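PDB 3VW5: cellobiose 2-epimerase from Ruminococcus albus, which catalyses the reversible epimerisation of cellobiose to 4-O-beta-D-glucopyranosyl-D-mannose, acting on an unmodified sugar. Local coordinates for residues Ser120-Ala125 against Lys129-Leu134; Phe56-Tyr61 against Asp71-Ala76; Gln211-Val216 against Lys265-Met270; Ile215-Asp220 against Asp271-His276. The protein carries 2 engineered substitutions. All coordinates share one frame; numbering follows the deposited sequence.

Contact 1 (Ser120-Ala125 against Lys129-Leu134)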
loop_
_atom_site.group_PDB
_atom_site.type_symbol
_atom_site.label_atom_id
_atom_site.label_comp_id
_atom_site.label_asym_id
_atom_site.label_seq_id
_atom_site.Cartn_x
_atom_site.Cartn_y
_atom_site.Cartn_z
ATOM N N SER A 120 -0.870 -13.482 -3.976
ATOM C CA SER A 120 -1.693 -14.186 -3.002
ATOM C C SER A 120 -3.138 -13.886 -3.285
ATOM O O SER A 120 -3.982 -14.770 -3.291
ATOM C CB SER A 120 -1.349 -13.775 -1.574
ATOM O OG SER A 120 -0.042 -14.185 -1.222
ATOM N N SER A 121 -3.414 -12.619 -3.533
ATOM C CA SER A 121 -4.773 -12.163 -3.770
ATOM C C SER A 121 -5.340 -12.740 -5.058
ATOM O O SER A 121 -6.513 -13.078 -5.126
ATOM C CB SER A 121 -4.793 -10.639 -3.825
ATOM O OG SER A 121 -4.883 -10.121 -2.523
ATOM N N TYR A 122 -4.500 -12.848 -6.076
ATOM C CA TYR A 122 -4.944 -13.346 -7.364
ATOM C C TYR A 122 -5.293 -14.811 -7.232
ATOM O O TYR A 122 -6.276 -15.273 -7.817
ATOM C CB TYR A 122 -3.877 -13.152 -8.431
ATOM C CG TYR A 122 -4.275 -13.725 -9.766
ATOM C CD1 TYR A 122 -5.334 -13.189 -10.481
ATOM C CD2 TYR A 122 -3.584 -14.805 -10.314
ATOM C CE1 TYR A 122 -5.693 -13.708 -11.700
ATOM C CE2 TYR A 122 -3.934 -15.333 -11.531
ATOM C CZ TYR A 122 -4.996 -14.786 -12.223
ATOM O OH TYR A 122 -5.355 -15.327 -13.439
ATOM N N TYR A 123 -4.503 -15.535 -6.440
ATOM C CA TYR A 123 -4.837 -16.915 -6.099
ATOM C C TYR A 123 -6.192 -17.001 -5.384
ATOM O O TYR A 123 -7.053 -17.782 -5.785
ATOM C CB TYR A 123 -3.722 -17.573 -5.269
ATOM C CG TYR A 123 -4.114 -18.897 -4.641
ATOM C CD1 TYR A 123 -4.353 -20.032 -5.434
ATOM C CD2 TYR A 123 -4.251 -19.014 -3.260
ATOM C CE1 TYR A 123 -4.715 -21.229 -4.867
ATOM C CE2 TYR A 123 -4.611 -20.197 -2.684
ATOM C CZ TYR A 123 -4.842 -21.308 -3.488
ATOM O OH TYR A 123 -5.197 -22.495 -2.896
ATOM N N ARG A 124 -6.395 -16.205 -4.335
ATOM C CA ARG A 124 -7.686 -16.209 -3.646
ATOM C C ARG A 124 -8.800 -15.868 -4.619
ATOM O O ARG A 124 -9.966 -16.158 -4.386
ATOM C CB ARG A 124 -7.702 -15.214 -2.490
ATOM C CG ARG A 124 -6.760 -15.572 -1.365
ATOM C CD ARG A 124 -6.890 -14.586 -0.217
ATOM N NE ARG A 124 -8.253 -14.511 0.296
ATOM C CZ ARG A 124 -8.911 -13.380 0.535
ATOM N NH1 ARG A 124 -8.341 -12.193 0.293
ATOM N NH2 ARG A 124 -10.151 -13.435 1.017
ATOM N N ALA A 125 -8.427 -15.233 -5.717
ATOM C CA ALA A 125 -9.409 -14.766 -6.669
ATOM C C ALA A 125 -9.751 -15.823 -7.716
ATOM O O ALA A 125 -10.916 -15.967 -8.065
ATOM C CB ALA A 125 -8.930 -13.479 -7.345
ATOM N N LYS A 129 -3.343 -22.079 -9.025
ATOM C CA LYS A 129 -2.385 -22.549 -8.027
ATOM C C LYS A 129 -0.935 -22.190 -8.368
ATOM O O LYS A 129 -0.041 -22.329 -7.539
ATOM C CB LYS A 129 -2.525 -24.061 -7.823
ATOM C CG LYS A 129 -3.086 -24.449 -6.457
ATOM C CD LYS A 129 -4.048 -25.623 -6.558
ATOM C CE LYS A 129 -3.502 -26.730 -7.477
ATOM N NZ LYS A 129 -4.595 -27.649 -7.981
ATOM N N GLU A 130 -0.707 -21.740 -9.589
ATOM C CA GLU A 130 0.627 -21.366 -10.016
ATOM C C GLU A 130 0.955 -19.975 -9.467
ATOM O O GLU A 130 2.117 -19.653 -9.201
ATOM C CB GLU A 130 0.696 -21.397 -11.542
ATOM C CG GLU A 130 1.953 -20.823 -12.151
ATOM C CD GLU A 130 1.866 -20.731 -13.676
ATOM O OE1 GLU A 130 0.859 -20.182 -14.211
ATOM O OE2 GLU A 130 2.801 -21.219 -14.352
ATOM N N ALA A 131 -0.087 -19.163 -9.286
ATOM C CA ALA A 131 0.044 -17.867 -8.636
ATOM C C ALA A 131 0.473 -18.021 -7.166
ATOM O O ALA A 131 1.290 -17.240 -6.662
ATOM C CB ALA A 131 -1.265 -17.075 -8.742
ATOM N N LEU A 132 -0.076 -19.023 -6.483
ATOM C CA LEU A 132 0.314 -19.329 -5.099
ATOM C C LEU A 132 1.760 -19.845 -5.004
ATOM O O LEU A 132 2.522 -19.455 -4.117
ATOM C CB LEU A 132 -0.647 -20.347 -4.486
ATOM C CG LEU A 132 -0.317 -20.731 -3.046
ATOM C CD1 LEU A 132 -0.629 -19.588 -2.105
ATOM C CD2 LEU A 132 -1.088 -21.954 -2.630
ATOM N N ALA A 133 2.129 -20.730 -5.919
ATOM C CA ALA A 133 3.513 -21.150 -6.034
ATOM C C ALA A 133 4.475 -19.928 -6.187
ATOM O O ALA A 133 5.466 -19.804 -5.470
ATOM C CB ALA A 133 3.673 -22.136 -7.189
ATOM N N LEU A 134 4.174 -19.030 -7.117
ATOM C CA LEU A 134 4.984 -17.849 -7.303
ATOM C C LEU A 134 5.060 -17.039 -6.009
ATOM O O LEU A 134 6.104 -16.498 -5.641
ATOM C CB LEU A 134 4.389 -17.009 -8.411
ATOM C CG LEU A 134 5.084 -17.117 -9.769
ATOM C CD1 LEU A 134 5.807 -18.430 -9.888
ATOM C CD2 LEU A 134 4.059 -16.930 -10.894
#

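Contact 2 (Phe56-Tyr61 against Asp71-Ala76)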
loop_
_atom_site.group_PDB
_atom_site.type_symbol
_atom_site.label_atom_id
_atom_site.label_comp_id
_atom_site.label_asym_id
_atom_site.label_seq_id
_atom_site.Cartn_x
_atom_site.Cartn_y
_atom_site.Cartn_z
ATOM N N PHE A 56 -5.453 -4.962 -7.081
ATOM C CA PHE A 56 -6.685 -4.205 -7.163
ATOM C C PHE A 56 -7.775 -4.937 -7.923
ATOM O O PHE A 56 -8.917 -5.024 -7.457
ATOM C CB PHE A 56 -6.435 -2.873 -7.850
ATOM C CG PHE A 56 -7.687 -2.181 -8.276
ATOM C CD1 PHE A 56 -8.486 -1.559 -7.344
ATOM C CD2 PHE A 56 -8.061 -2.159 -9.603
ATOM C CE1 PHE A 56 -9.630 -0.921 -7.724
ATOM C CE2 PHE A 56 -9.205 -1.504 -9.996
ATOM C CZ PHE A 56 -9.997 -0.885 -9.057
ATOM N N TYR A 57 -7.436 -5.453 -9.098
ATOM C CA TYR A 57 -8.439 -6.167 -9.867
ATOM C C TYR A 57 -8.836 -7.444 -9.169
ATOM O O TYR A 57 -10.035 -7.748 -9.051
ATOM C CB TYR A 57 -7.981 -6.416 -11.298
ATOM C CG TYR A 57 -8.218 -5.219 -12.185
ATOM C CD1 TYR A 57 -9.507 -4.702 -12.357
ATOM C CD2 TYR A 57 -7.166 -4.597 -12.841
ATOM C CE1 TYR A 57 -9.738 -3.614 -13.167
ATOM C CE2 TYR A 57 -7.385 -3.504 -13.649
ATOM C CZ TYR A 57 -8.671 -3.013 -13.811
ATOM O OH TYR A 57 -8.888 -1.921 -14.618
ATOM N N SER A 58 -7.843 -8.185 -8.684
ATOM C CA SER A 58 -8.151 -9.409 -7.957
ATOM C C SER A 58 -9.170 -9.122 -6.839
ATOM O O SER A 58 -10.141 -9.853 -6.677
ATOM C CB SER A 58 -6.878 -10.103 -7.429
ATOM O OG SER A 58 -5.915 -10.305 -8.462
ATOM N N ASN A 59 -8.982 -8.037 -6.100
ATOM C CA ASN A 59 -9.879 -7.730 -4.985
ATOM C C ASN A 59 -11.209 -7.105 -5.378
ATOM O O ASN A 59 -12.219 -7.270 -4.678
ATOM C CB ASN A 59 -9.175 -6.865 -3.940
ATOM C CG ASN A 59 -8.327 -7.686 -3.008
ATOM O OD1 ASN A 59 -8.761 -8.035 -1.904
ATOM N ND2 ASN A 59 -7.121 -8.038 -3.459
ATOM N N ALA A 60 -11.199 -6.367 -6.484
ATOM C CA ALA A 60 -12.418 -5.766 -7.002
ATOM C C ALA A 60 -13.324 -6.894 -7.489
ATOM O O ALA A 60 -14.552 -6.864 -7.320
ATOM C CB ALA A 60 -12.103 -4.811 -8.142
ATOM N N TYR A 61 -12.705 -7.899 -8.092
ATOM C CA TYR A 61 -13.469 -9.035 -8.556
ATOM C C TYR A 61 -14.095 -9.789 -7.372
ATOM O O TYR A 61 -15.283 -10.142 -7.398
ATOM C CB TYR A 61 -12.601 -9.946 -9.417
ATOM C CG TYR A 61 -13.265 -11.254 -9.743
ATOM C CD1 TYR A 61 -14.326 -11.313 -10.642
ATOM C CD2 TYR A 61 -12.833 -12.438 -9.147
ATOM C CE1 TYR A 61 -14.934 -12.508 -10.939
ATOM C CE2 TYR A 61 -13.431 -13.638 -9.442
ATOM C CZ TYR A 61 -14.486 -13.670 -10.339
ATOM O OH TYR A 61 -15.096 -14.871 -10.628
ATOM N N ASP A 71 -10.579 -10.781 -15.614
ATOM C CA ASP A 71 -9.817 -10.818 -16.858
ATOM C C ASP A 71 -8.671 -9.782 -16.840
ATOM O O ASP A 71 -7.553 -10.062 -17.290
ATOM C CB ASP A 71 -10.736 -10.638 -18.080
ATOM C CG ASP A 71 -10.024 -10.930 -19.402
ATOM O OD1 ASP A 71 -9.089 -11.769 -19.421
ATOM O OD2 ASP A 71 -10.392 -10.323 -20.438
ATOM N N ASN A 72 -8.961 -8.591 -16.312
ATOM C CA ASN A 72 -7.953 -7.550 -16.119
ATOM C C ASN A 72 -6.889 -7.933 -15.088
ATOM O O ASN A 72 -5.691 -7.726 -15.312
ATOM C CB ASN A 72 -8.621 -6.235 -15.725
ATOM C CG ASN A 72 -9.238 -5.519 -16.915
ATOM O OD1 ASN A 72 -8.837 -5.720 -18.068
ATOM N ND2 ASN A 72 -10.224 -4.680 -16.638
ATOM N N ALA A 73 -7.332 -8.494 -13.962
ATOM C CA ALA A 73 -6.406 -9.100 -13.021
ATOM C C ALA A 73 -5.484 -10.049 -13.780
ATOM O O ALA A 73 -4.253 -9.909 -13.736
ATOM C CB ALA A 73 -7.136 -9.823 -11.905
ATOM N N LYS A 74 -6.069 -10.996 -14.505
ATOM C CA LYS A 74 -5.251 -11.972 -15.211
ATOM C C LYS A 74 -4.275 -11.333 -16.195
ATOM O O LYS A 74 -3.166 -11.821 -16.365
ATOM C CB LYS A 74 -6.108 -13.041 -15.905
ATOM C CG LYS A 74 -5.290 -14.036 -16.726
ATOM C CD LYS A 74 -6.161 -15.096 -17.369
ATOM C CE LYS A 74 -5.489 -15.675 -18.615
ATOM N NZ LYS A 74 -6.487 -15.921 -19.710
ATOM N N HIS A 75 -4.679 -10.234 -16.824
ATOM C CA HIS A 75 -3.818 -9.534 -17.785
ATOM C C HIS A 75 -2.564 -9.011 -17.115
ATOM O O HIS A 75 -1.467 -9.143 -17.654
ATOM C CB HIS A 75 -4.564 -8.370 -18.460
ATOM C CG HIS A 75 -3.762 -7.664 -19.514
ATOM N ND1 HIS A 75 -3.463 -8.235 -20.731
ATOM C CD2 HIS A 75 -3.189 -6.436 -19.524
ATOM C CE1 HIS A 75 -2.743 -7.389 -21.449
ATOM N NE2 HIS A 75 -2.567 -6.289 -20.743
ATOM N N ALA A 76 -2.746 -8.403 -15.944
ATOM C CA ALA A 76 -1.640 -7.893 -15.143
ATOM C C ALA A 76 -0.767 -9.028 -14.585
ATOM O O ALA A 76 0.472 -8.983 -14.658
ATOM C CB ALA A 76 -2.169 -7.009 -14.007
#

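Contact 3 (Gln211-Val216 against Lys265-Met270)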
loop_
_atom_site.group_PDB
_atom_site.type_symbol
_atom_site.label_atom_id
_atom_site.label_comp_id
_atom_site.label_asym_id
_atom_site.label_seq_id
_atom_site.Cartn_x
_atom_site.Cartn_y
_atom_site.Cartn_z
ATOM N N GLN A 211 8.501 -6.484 15.758
ATOM C CA GLN A 211 9.376 -5.363 15.444
ATOM C C GLN A 211 8.600 -4.043 15.450
ATOM O O GLN A 211 9.094 -3.012 15.941
ATOM C CB GLN A 211 10.060 -5.569 14.098
ATOM C CG GLN A 211 11.104 -6.651 14.104
ATOM C CD GLN A 211 12.167 -6.431 13.048
ATOM O OE1 GLN A 211 11.856 -6.180 11.876
ATOM N NE2 GLN A 211 13.437 -6.520 13.459
ATOM N N MET A 212 7.388 -4.078 14.900
ATOM C CA MET A 212 6.533 -2.911 14.949
ATOM C C MET A 212 6.264 -2.507 16.392
ATOM O O MET A 212 6.327 -1.322 16.711
ATOM C CB MET A 212 5.228 -3.135 14.176
ATOM C CG MET A 212 5.434 -3.256 12.654
ATOM S SD MET A 212 5.895 -1.763 11.775
ATOM C CE MET A 212 4.574 -0.706 12.243
ATOM N N ARG A 213 5.979 -3.478 17.265
ATOM C CA ARG A 213 5.659 -3.172 18.663
ATOM C C ARG A 213 6.903 -2.794 19.491
ATOM O O ARG A 213 6.885 -1.830 20.255
ATOM C CB ARG A 213 4.868 -4.315 19.326
ATOM C CG ARG A 213 5.315 -4.629 20.753
ATOM C CD ARG A 213 4.372 -5.539 21.561
ATOM N NE ARG A 213 4.227 -6.925 21.087
ATOM C CZ ARG A 213 5.202 -7.837 21.014
ATOM N NH1 ARG A 213 6.451 -7.538 21.353
ATOM N NH2 ARG A 213 4.925 -9.063 20.579
ATOM N N ASP A 214 7.994 -3.528 19.304
ATOM C CA ASP A 214 9.172 -3.359 20.152
ATOM C C ASP A 214 10.178 -2.295 19.683
ATOM O O ASP A 214 10.864 -1.678 20.506
ATOM C CB ASP A 214 9.865 -4.705 20.352
ATOM C CG ASP A 214 8.986 -5.706 21.087
ATOM O OD1 ASP A 214 8.078 -5.258 21.830
ATOM O OD2 ASP A 214 9.209 -6.935 20.926
ATOM N N ILE A 215 10.267 -2.069 18.373
ATOM C CA ILE A 215 11.220 -1.093 17.860
ATOM C C ILE A 215 10.577 0.176 17.304
ATOM O O ILE A 215 10.959 1.284 17.669
ATOM C CB ILE A 215 12.113 -1.686 16.770
ATOM C CG1 ILE A 215 12.753 -2.992 17.248
ATOM C CG2 ILE A 215 13.167 -0.684 16.386
ATOM C CD1 ILE A 215 13.764 -3.579 16.280
ATOM N N VAL A 216 9.609 0.023 16.414
ATOM C CA VAL A 216 9.169 1.170 15.645
ATOM C C VAL A 216 8.156 2.048 16.388
ATOM O O VAL A 216 8.207 3.272 16.287
ATOM C CB VAL A 216 8.797 0.788 14.161
ATOM C CG1 VAL A 216 8.978 -0.674 13.953
ATOM C CG2 VAL A 216 7.398 1.255 13.744
ATOM N N LYS A 265 -5.687 -8.492 21.167
ATOM C CA LYS A 265 -6.016 -7.575 22.254
ATOM C C LYS A 265 -4.849 -6.608 22.450
ATOM O O LYS A 265 -5.038 -5.407 22.672
ATOM C CB LYS A 265 -6.318 -8.348 23.552
ATOM C CG LYS A 265 -7.028 -7.527 24.631
ATOM C CD LYS A 265 -6.380 -7.697 26.014
ATOM C CE LYS A 265 -6.107 -6.331 26.690
ATOM N NZ LYS A 265 -5.125 -6.380 27.836
ATOM N N GLN A 266 -3.642 -7.156 22.348
ATOM C CA GLN A 266 -2.425 -6.389 22.532
ATOM C C GLN A 266 -2.342 -5.310 21.456
ATOM O O GLN A 266 -2.184 -4.125 21.747
ATOM C CB GLN A 266 -1.212 -7.323 22.440
ATOM C CG GLN A 266 0.032 -6.807 23.140
ATOM C CD GLN A 266 1.274 -7.621 22.814
ATOM O OE1 GLN A 266 2.399 -7.168 23.037
ATOM N NE2 GLN A 266 1.078 -8.825 22.288
ATOM N N PHE A 267 -2.457 -5.740 20.205
ATOM C CA PHE A 267 -2.353 -4.826 19.083
ATOM C C PHE A 267 -3.528 -3.854 18.961
ATOM O O PHE A 267 -3.335 -2.684 18.612
ATOM C CB PHE A 267 -2.081 -5.593 17.790
ATOM C CG PHE A 267 -0.616 -5.853 17.569
ATOM C CD1 PHE A 267 0.147 -4.988 16.795
ATOM C CD2 PHE A 267 0.013 -6.923 18.191
ATOM C CE1 PHE A 267 1.496 -5.209 16.614
ATOM C CE2 PHE A 267 1.361 -7.151 18.021
ATOM C CZ PHE A 267 2.106 -6.297 17.230
ATOM N N ALA A 268 -4.730 -4.316 19.285
ATOM C CA ALA A 268 -5.899 -3.448 19.248
ATOM C C ALA A 268 -5.765 -2.264 20.202
ATOM O O ALA A 268 -6.279 -1.168 19.931
ATOM C CB ALA A 268 -7.165 -4.231 19.540
ATOM N N GLU A 269 -5.069 -2.465 21.314
ATOM C CA GLU A 269 -4.886 -1.363 22.257
ATOM C C GLU A 269 -3.807 -0.405 21.788
ATOM O O GLU A 269 -3.963 0.806 21.910
ATOM C CB GLU A 269 -4.607 -1.867 23.674
ATOM C CG GLU A 269 -5.793 -2.628 24.248
ATOM C CD GLU A 269 -5.831 -2.637 25.769
ATOM O OE1 GLU A 269 -4.943 -1.994 26.392
ATOM O OE2 GLU A 269 -6.754 -3.288 26.337
ATOM N N MET A 270 -2.724 -0.946 21.237
ATOM C CA MET A 270 -1.662 -0.115 20.682
ATOM C C MET A 270 -2.188 0.686 19.488
ATOM O O MET A 270 -2.020 1.904 19.417
ATOM C CB MET A 270 -0.467 -0.970 20.259
ATOM C CG MET A 270 0.767 -0.159 19.875
ATOM S SD MET A 270 2.097 -1.167 19.185
ATOM C CE MET A 270 1.374 -1.693 17.635
#

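Contact 4 (Ile215-Asp220 against Asp271-His276)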
loop_
_atom_site.group_PDB
_atom_site.type_symbol
_atom_site.label_atom_id
_atom_site.label_comp_id
_atom_site.label_asym_id
_atom_site.label_seq_id
_atom_site.Cartn_x
_atom_site.Cartn_y
_atom_site.Cartn_z
ATOM N N ILE A 215 10.267 -2.069 18.373
ATOM C CA ILE A 215 11.220 -1.093 17.860
ATOM C C ILE A 215 10.577 0.176 17.304
ATOM O O ILE A 215 10.959 1.284 17.669
ATOM C CB ILE A 215 12.113 -1.686 16.770
ATOM C CG1 ILE A 215 12.753 -2.992 17.248
ATOM C CG2 ILE A 215 13.167 -0.684 16.386
ATOM C CD1 ILE A 215 13.764 -3.579 16.280
ATOM N N VAL A 216 9.609 0.023 16.414
ATOM C CA VAL A 216 9.169 1.170 15.645
ATOM C C VAL A 216 8.156 2.048 16.388
ATOM O O VAL A 216 8.207 3.272 16.287
ATOM C CB VAL A 216 8.797 0.788 14.161
ATOM C CG1 VAL A 216 8.978 -0.674 13.953
ATOM C CG2 VAL A 216 7.398 1.255 13.744
ATOM N N TYR A 217 7.266 1.418 17.152
ATOM C CA TYR A 217 6.301 2.137 17.980
ATOM C C TYR A 217 7.008 2.942 19.084
ATOM O O TYR A 217 7.916 2.453 19.741
ATOM C CB TYR A 217 5.287 1.154 18.575
ATOM C CG TYR A 217 4.308 1.777 19.546
ATOM C CD1 TYR A 217 3.424 2.765 19.137
ATOM C CD2 TYR A 217 4.269 1.380 20.875
ATOM C CE1 TYR A 217 2.530 3.342 20.029
ATOM C CE2 TYR A 217 3.382 1.951 21.769
ATOM C CZ TYR A 217 2.514 2.929 21.334
ATOM O OH TYR A 217 1.631 3.509 22.211
ATOM N N THR A 218 6.599 4.188 19.267
ATOM C CA THR A 218 7.150 5.024 20.325
ATOM C C THR A 218 6.080 5.212 21.400
ATOM O O THR A 218 5.147 6.003 21.233
ATOM C CB THR A 218 7.616 6.374 19.769
ATOM O OG1 THR A 218 8.369 6.149 18.569
ATOM C CG2 THR A 218 8.484 7.093 20.765
ATOM N N PRO A 219 6.198 4.461 22.504
ATOM C CA PRO A 219 5.127 4.427 23.509
ATOM C C PRO A 219 4.768 5.773 24.157
ATOM O O PRO A 219 3.576 5.986 24.415
ATOM C CB PRO A 219 5.639 3.422 24.544
ATOM C CG PRO A 219 7.092 3.279 24.273
ATOM C CD PRO A 219 7.281 3.515 22.816
ATOM N N ASP A 220 5.730 6.663 24.405
ATOM C CA ASP A 220 5.402 7.886 25.140
ATOM C C ASP A 220 4.850 8.949 24.214
ATOM O O ASP A 220 4.559 10.059 24.633
ATOM C CB ASP A 220 6.616 8.436 25.881
ATOM C CG ASP A 220 7.699 8.885 24.935
ATOM O OD1 ASP A 220 8.018 8.083 24.018
ATOM O OD2 ASP A 220 8.216 10.030 25.082
ATOM N N ASP A 271 -2.842 -0.008 18.564
ATOM C CA ASP A 271 -3.379 0.625 17.365
ATOM C C ASP A 271 -4.376 1.756 17.658
ATOM O O ASP A 271 -4.329 2.826 17.016
ATOM C CB ASP A 271 -3.998 -0.438 16.459
ATOM C CG ASP A 271 -2.958 -1.383 15.903
ATOM O OD1 ASP A 271 -1.793 -0.946 15.767
ATOM O OD2 ASP A 271 -3.295 -2.553 15.608
ATOM N N LEU A 272 -5.265 1.517 18.624
ATOM C CA LEU A 272 -6.174 2.557 19.092
ATOM C C LEU A 272 -5.392 3.777 19.591
ATOM O O LEU A 272 -5.757 4.922 19.303
ATOM C CB LEU A 272 -7.096 2.027 20.191
ATOM C CG LEU A 272 -8.470 1.525 19.734
ATOM C CD1 LEU A 272 -9.259 0.973 20.899
ATOM C CD2 LEU A 272 -9.258 2.622 19.051
ATOM N N LYS A 273 -4.314 3.542 20.336
ATOM C CA LYS A 273 -3.557 4.658 20.876
ATOM C C LYS A 273 -2.995 5.494 19.745
ATOM O O LYS A 273 -2.982 6.719 19.820
ATOM C CB LYS A 273 -2.428 4.181 21.792
ATOM C CG LYS A 273 -2.868 3.897 23.211
ATOM C CD LYS A 273 -1.731 3.349 24.025
ATOM C CE LYS A 273 -2.254 2.544 25.201
ATOM N NZ LYS A 273 -1.160 1.724 25.810
ATOM N N ILE A 274 -2.532 4.818 18.702
ATOM C CA ILE A 274 -2.004 5.483 17.521
ATOM C C ILE A 274 -3.143 6.194 16.793
ATOM O O ILE A 274 -2.988 7.322 16.347
ATOM C CB ILE A 274 -1.292 4.479 16.587
ATOM C CG1 ILE A 274 -0.160 3.775 17.349
ATOM C CG2 ILE A 274 -0.796 5.174 15.304
ATOM C CD1 ILE A 274 0.465 2.633 16.603
ATOM N N SER A 275 -4.288 5.527 16.690
ATOM C CA SER A 275 -5.469 6.131 16.094
ATOM C C SER A 275 -5.879 7.422 16.783
ATOM O O SER A 275 -6.159 8.423 16.118
ATOM C CB SER A 275 -6.636 5.163 16.137
ATOM O OG SER A 275 -6.580 4.290 15.035
ATOM N N HIS A 276 -5.948 7.403 18.109
ATOM C CA HIS A 276 -6.385 8.598 18.814
ATOM C C HIS A 276 -5.394 9.705 18.578
ATOM O O HIS A 276 -5.788 10.845 18.336
ATOM C CB HIS A 276 -6.578 8.364 20.322
ATOM C CG HIS A 276 -7.906 7.761 20.664
ATOM N ND1 HIS A 276 -9.085 8.488 20.609
ATOM C CD2 HIS A 276 -8.247 6.493 21.028
ATOM C CE1 HIS A 276 -10.100 7.685 20.943
ATOM N NE2 HIS A 276 -9.617 6.474 21.208
#

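Contact 1 (Ser120-Ala125 against Lys129-Leu134)
Leu132 lies against one face of the ring of Tyr123, the most covered residue where 120-125 meets 129-134. Its CB makes a CH-pi contact, 3.9 Å from the centroid of the Tyr123 ring, 16° off the normal and displaced toward the rim. The two methyls extend the cover along the phenol: Leu132 CD1 is 3.8 Å from Tyr123 CD2, and Leu132 CD2 is 3.9 Å from Tyr123 CZ. Tyr123 holds CG anti to its own nitrogen (chi1 168°), which swings the ring across helix 129-145, its face on Leu132. Farther along the same ring, the aliphatic start of Lys129 reaches Tyr123 CE1 through CG at 3.9 Å. The alanine contacts are apolar too. Ala131 CB meets the Tyr122 ring at its edge, in the plane, 3.6 Å from CD2, and lies 4.3 Å from Tyr123 CB. With Ala131 at the crossing, the axes of the two segments come within 7.9 Å and run antiparallel at 159°, as befits an alpha-hairpin of the (alpha/alpha)6 barrel. Helices 109-126 and 129-145 form this hairpin; Tyr122 also stacks on Tyr77 of helix 67-84, while Arg124 and Ser121 bond to Glu191 of helix 179-196.

Contact 2 (Phe56-Tyr61 against Asp71-Ala76)
Tyr57 turns a ring face to Asn72 CB, where helices 47-64 and 67-84 form an antiparallel hairpin of the (alpha/alpha)6 barrel, the axes of the two segments 8.0 Å apart. The packed side is entirely buried. Asn72 CB stands over the middle of the Tyr57 ring, 3.5 Å from its centroid and only 5° off the normal, a well-centred CH-pi contact. The amide plane tilts 52° from the ring, and Asn72 ND2 comes 3.6 Å from Tyr57 CZ. On the opposite face of the same ring Phe56 places its CD2, so the phenol is sandwiched. In Tyr57, chi1 of -83° puts CG beside the backbone nitrogen and brings the ring face under Asn72 CB; Tyr57 OH bonds to Asn19 of helix 2-19, as Asn72 OD1 does to Arg22. Replacing Tyr57 by an alanine would probably open a gap between Phe56 and Asn72 and deprive Asn19 of its hydroxyl mate. The other side is looser: Asp71 and Lys74, both exposed, start away from helix 47-64. The backbones are nearest at Ala73, which belongs to the packed side and faces Tyr57 and Ser58. Its CB lies 3.6 Å from Tyr57 CB and 3.7 Å from Ser58 OG, a hydroxyl already bonded to the carbonyl of Leu54.

Contact 3 (Gln211-Val216 against Lys265-Met270)
Arg213 lays its aliphatic base against Phe267 and Met270. Its CB is 4.0 Å from Phe267 CZ, the far end of a ring it approaches obliquely, and Met270 SD lies 4.1 Å from Arg213 CA. Met270 reaches this far because its chain is stretched through chi1 (-171°) and chi2 before it bends. Farther out, Gln266 crosses Arg213 at about a right angle, with amide and guanidinium planes nearly parallel at 12°. Its OE1 comes 2.7 Å from Arg213 NE, but the angle is too poor for a hydrogen bond. The guanidinium instead pairs along the chain: NH1 of Arg213 makes a weak hydrogen bond, part of a salt bridge, to Asp214 OD1 at 2.8 Å. In the (alpha/alpha)6 barrel this joins helix 199-216 to helix 261-281; the segment axes stay 11.8 Å apart and incline at 49°, so long side chains span the distance. With an alanine here, Asp214 would probably be left without its charged mate and Gln266 without the chain it lies across. The end of Met212 packs on helix 179-196, and Phe267 and Met270 both rest on Met251 of helix 241-258. Helix 199-216 ends in a pi-type turn, where Gln211 O accepts from both Ile215 N and Val216 N.

Contact 4 (Ile215-Asp220 against Asp271-His276)
Tyr217 and Ile274 lie side by side, pointing opposite ways. Ile274 CG1 approaches Tyr217 CE1 obliquely at 3.8 Å, and its CD1 lies 3.9 Å from Tyr217 CD1, so one side of the ring carries the apolar contact. Ile274 keeps CG1 anti to its carbonyl carbon (chi1 -58°), which aims that branch, rather than CG2, at the tyrosine. Lys273 instead runs roughly perpendicular to the phenol: its extended chain passes the hydroxyl, with CD 3.8 Å from Tyr217 OH. That hydroxyl bonds to ND2 of Asn222, which also touches Lys273. Pro219 N stands 3.8 Å above one face of the Tyr217 ring, toward its rim. The contact joins the end of helix 199-216 to helix 261-281 of the (alpha/alpha)6 barrel. At Tyr217 the first helix passes into a short, weakly bonded strand about 217-218, at the edge of a small antiparallel sheet. Ile274 rests in turn on Leu224 of strand 223-228 and Thr248 of helix 241-258.

From the N terminus, contact 2 comes first and closes a short loop between helices 47-64 and 67-84. Contact 1 follows in series, closing an even tighter turn between helices 109-126 and 129-145. The two hairpins touch: Ser121 OG hydrogen-bonds Asn59 ND2, and Tyr122 packs on Ser58 and Lys74. Contacts 3 and 4 each close a loop of about fifty residues that takes in strand 223-228 and helix 241-258. They interleave rather than nest, sharing Ile215 and Val216, with contact 4 using the part of helix 261-281 that follows contact 3. Contacts 2 and 3 lie on opposite sides of the chain's centre, their centres about 33 Å apart across the barrel.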